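Local atomic coordinates of hypothetical protein STY4665 (Salmonella typhi, PDB entry 2IPQ), a protein that is of unknown function but probably takes part in conjugal DNA transfer, as TraI-type nickase/helicases do, and is represented here by its C-terminal domain. Residues R80-S85 against T109-K114. Residues are numbered along the deposited sequence; the frame is centred on the assembly and turned at random.
Sequences RKHRVS and TGYLIK
Arg83 N donates a short, nearly straight hydrogen bond of 2.6 Å to Leu112 O, with the C=O aimed almost directly at the donor (C=O...N angle 171°). The CA of His82 approaches the same oxygen at 3.5 Å as a CA-H...O contact. A water closes the same pair of residues: it accepts from Leu112 N and lies 2.7 Å from Arg83 O, to which it can donate, although it has more acceptors in reach than protons. Both backbone polar groups of Leu112 are thus linked to Arg83, one directly and one through solvent.

The two rings form an edge-to-face pair, centroids 5.1 Å apart and planes at 64°, in which Tyr111 presents its CD2-CE2 edge to one face of His82. Holding His82 CG between the backbone N and the carbonyl carbon (chi1 57°) places that atom 3.8 Å from Tyr111 CD2. His82 CB packs on the same CD2.

The loop after helix 68-77 crosses strand 105-114 of the antiparallel sheet, touching it around His82 and Arg83; the strand itself pairs with strands 39-43 and 91-96 in this TraI-type C-terminal domain, a family of the helix-turn-helix clan. Helix 68-77 holds the far end of Tyr111: its OH is hydrogen-bonded to Glu77 and Gln73, while Phe76 meets the ring edge-to-face.

Arg83 and Leu112 lie side by side, pointing the same way. The extended arginine chain brings CD within 4.1 Å of Leu112 CD1, and this methyl also meets NH1 at the guanidinium edge, near its plane; Trp91 touches both side chains. Beyond the ring pair, Ile113 lays CG1 against His82 CA and turns CG2 to Lys81 O, 4.0 Å away.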
ATOM      1  N   ARG A  80       3.926   3.135  12.767  1.00 50.02           N
ATOM      2  CA  ARG A  80       4.955   3.993  12.207  1.00 48.55           C
ATOM      3  C   ARG A  80       5.843   3.220  11.226  1.00 46.69           C
ATOM      4  O   ARG A  80       7.054   3.306  11.289  1.00 46.91           O
ATOM      5  CB  ARG A  80       5.816   4.553  13.345  1.00 45.79           C
ATOM      6  CG  ARG A  80       4.973   5.105  14.467  1.00 48.28           C
ATOM      7  CD  ARG A  80       5.764   6.124  15.320  1.00 49.96           C
ATOM      8  NE  ARG A  80       4.888   6.593  16.439  1.00 51.23           N
ATOM      9  CZ  ARG A  80       4.499   7.872  16.519  1.00 50.73           C
ATOM     10  NH1 ARG A  80       3.715   8.226  17.573  1.00 52.80           N
ATOM     11  NH2 ARG A  80       4.910   8.806  15.550  1.00 48.45           N
ATOM     12  N   LYS A  81       5.241   2.465  10.321  1.00 46.55           N
ATOM     13  CA  LYS A  81       6.007   1.850   9.233  1.00 45.79           C
ATOM     14  C   LYS A  81       5.983   2.716   7.974  1.00 46.14           C
ATOM     15  O   LYS A  81       6.863   2.597   7.098  1.00 48.28           O
ATOM     16  CB  LYS A  81       5.460   0.453   8.904  1.00 45.49           C
ATOM     17  CG  LYS A  81       5.195  -0.437  10.107  1.00 39.40           C
ATOM     18  CD  LYS A  81       6.497  -0.820  10.782  1.00 44.48           C
ATOM     19  CE  LYS A  81       6.477  -2.254  11.188  1.00 42.69           C
ATOM     20  NZ  LYS A  81       7.475  -2.491  12.242  1.00 51.16           N
ATOM     21  N   HIS A  82       4.972   3.576   7.879  1.00 44.60           N
ATOM     22  CA  HIS A  82       4.757   4.372   6.675  1.00 42.63           C
ATOM     23  C   HIS A  82       5.748   5.534   6.635  1.00 44.97           C
ATOM     24  O   HIS A  82       6.241   6.013   7.674  1.00 38.67           O
ATOM     25  CB  HIS A  82       3.304   4.856   6.565  1.00 42.84           C
ATOM     26  CG  HIS A  82       2.828   5.670   7.734  1.00 42.20           C
ATOM     27  ND1 HIS A  82       2.580   5.124   8.979  1.00 44.05           N
ATOM     28  CD2 HIS A  82       2.544   6.990   7.842  1.00 42.69           C
ATOM     29  CE1 HIS A  82       2.175   6.077   9.803  1.00 50.15           C
ATOM     30  NE2 HIS A  82       2.149   7.219   9.138  1.00 47.73           N
ATOM     31  N   ARG A  83       6.055   5.998   5.432  1.00 43.65           N
ATOM     32  CA  ARG A  83       6.867   7.194   5.319  1.00 43.75           C
ATOM     33  C   ARG A  83       6.091   8.451   5.776  1.00 43.49           C
ATOM     34  O   ARG A  83       4.935   8.672   5.416  1.00 44.43           O
ATOM     35  CB  ARG A  83       7.393   7.311   3.895  1.00 41.78           C
ATOM     36  CG  ARG A  83       8.061   8.608   3.552  1.00 44.35           C
ATOM     37  CD  ARG A  83       8.260   8.740   2.022  1.00 48.33           C
ATOM     38  NE  ARG A  83       9.351   9.676   1.713  1.00 49.95           N
ATOM     39  CZ  ARG A  83       9.432  10.397   0.594  1.00 50.26           C
ATOM     40  NH1 ARG A  83       8.495  10.305  -0.329  1.00 50.38           N
ATOM     41  NH2 ARG A  83      10.450  11.223   0.401  1.00 55.40           N
ATOM     42  N   VAL A  84       6.736   9.272   6.584  1.00 43.11           N
ATOM     43  CA  VAL A  84       6.194  10.571   6.922  1.00 42.13           C
ATOM     44  C   VAL A  84       7.282  11.563   6.595  1.00 43.21           C
ATOM     45  O   VAL A  84       8.364  11.562   7.187  1.00 41.76           O
ATOM     46  CB  VAL A  84       5.806  10.698   8.428  1.00 41.66           C
ATOM     47  CG1 VAL A  84       5.368  12.137   8.749  1.00 40.76           C
ATOM     48  CG2 VAL A  84       4.700   9.722   8.798  1.00 42.34           C
ATOM     49  N   SER A  85       6.994  12.413   5.633  1.00 44.94           N
ATOM     50  CA  SER A  85       8.007  13.303   5.129  1.00 49.29           C
ATOM     51  C   SER A  85       7.651  14.756   5.461  1.00 49.74           C
ATOM     52  O   SER A  85       6.807  15.369   4.813  1.00 50.57           O
ATOM     53  CB  SER A  85       8.203  13.075   3.631  1.00 46.11           C
ATOM     54  OG  SER A  85       8.952  14.122   3.071  1.00 52.96           O
ATOM     55  N   THR A 109      -5.029   8.134  -3.317  1.00 45.25           N
ATOM     56  CA  THR A 109      -4.134   8.565  -2.238  1.00 47.98           C
ATOM     57  C   THR A 109      -3.823   7.374  -1.336  1.00 47.19           C
ATOM     58  O   THR A 109      -4.574   6.399  -1.309  1.00 44.48           O
ATOM     59  CB  THR A 109      -4.650   9.829  -1.439  1.00 47.67           C
ATOM     60  OG1 THR A 109      -4.907   9.512  -0.084  1.00 58.29           O
ATOM     61  CG2 THR A 109      -5.880  10.432  -2.048  1.00 46.37           C
ATOM     62  N   GLY A 110      -2.703   7.446  -0.623  1.00 47.69           N
ATOM     63  CA  GLY A 110      -2.343   6.387   0.291  1.00 46.51           C
ATOM     64  C   GLY A 110      -0.945   6.575   0.818  1.00 45.38           C
ATOM     65  O   GLY A 110      -0.365   7.632   0.699  1.00 43.46           O
ATOM     66  N   TYR A 111      -0.410   5.507   1.379  1.00 45.41           N
ATOM     67  CA  TYR A 111       0.812   5.550   2.149  1.00 45.78           C
ATOM     68  C   TYR A 111       1.953   5.156   1.253  1.00 44.73           C
ATOM     69  O   TYR A 111       1.768   4.379   0.322  1.00 45.56           O
ATOM     70  CB  TYR A 111       0.700   4.538   3.288  1.00 46.12           C
ATOM     71  CG  TYR A 111      -0.310   4.913   4.352  1.00 47.66           C
ATOM     72  CD1 TYR A 111      -1.547   4.241   4.454  1.00 50.56           C
ATOM     73  CD2 TYR A 111      -0.038   5.933   5.257  1.00 50.41           C
ATOM     74  CE1 TYR A 111      -2.494   4.597   5.469  1.00 47.19           C
ATOM     75  CE2 TYR A 111      -0.959   6.293   6.260  1.00 49.47           C
ATOM     76  CZ  TYR A 111      -2.179   5.625   6.358  1.00 53.01           C
ATOM     77  OH  TYR A 111      -3.068   6.004   7.351  1.00 50.03           O
ATOM     78  N   LEU A 112       3.130   5.684   1.537  1.00 43.54           N
ATOM     79  CA  LEU A 112       4.377   5.121   1.031  1.00 45.06           C
ATOM     80  C   LEU A 112       5.126   4.352   2.107  1.00 44.40           C
ATOM     81  O   LEU A 112       5.307   4.841   3.212  1.00 46.99           O
ATOM     82  CB  LEU A 112       5.281   6.241   0.502  1.00 45.36           C
ATOM     83  CG  LEU A 112       4.815   6.922  -0.798  1.00 45.59           C
ATOM     84  CD1 LEU A 112       5.869   7.904  -1.171  1.00 44.15           C
ATOM     85  CD2 LEU A 112       4.659   5.916  -1.871  1.00 41.18           C
ATOM     86  N   ILE A 113       5.578   3.153   1.794  1.00 42.43           N
ATOM     87  CA  ILE A 113       6.348   2.380   2.758  1.00 42.60           C
ATOM     88  C   ILE A 113       7.666   1.957   2.126  1.00 43.19           C
ATOM     89  O   ILE A 113       7.669   1.378   1.037  1.00 42.73           O
ATOM     90  CB  ILE A 113       5.557   1.118   3.122  1.00 43.28           C
ATOM     91  CG1 ILE A 113       4.243   1.518   3.797  1.00 42.80           C
ATOM     92  CG2 ILE A 113       6.417   0.142   3.964  1.00 41.61           C
ATOM     93  CD1 ILE A 113       3.167   0.475   3.653  1.00 51.30           C
ATOM     94  N   LYS A 114       8.770   2.234   2.807  1.00 43.72           N
ATOM     95  CA  LYS A 114      10.102   1.888   2.324  1.00 46.60           C
ATOM     96  C   LYS A 114      10.138   0.429   1.957  1.00 48.45           C
ATOM     97  O   LYS A 114       9.687  -0.397   2.752  1.00 47.15           O
ATOM     98  CB  LYS A 114      11.133   2.104   3.418  1.00 43.87           C
ATOM     99  CG  LYS A 114      11.615   3.503   3.572  1.00 51.25           C
ATOM    100  CD  LYS A 114      12.777   3.575   4.590  1.00 49.92           C
ATOM    101  CE  LYS A 114      13.989   2.779   4.113  1.00 49.83           C
ATOM    102  NZ  LYS A 114      15.243   3.110   4.852  1.00 63.42           N
TER
HETATM  103  O   HOH W   1       3.101   7.313   4.037  1.00 26.98           O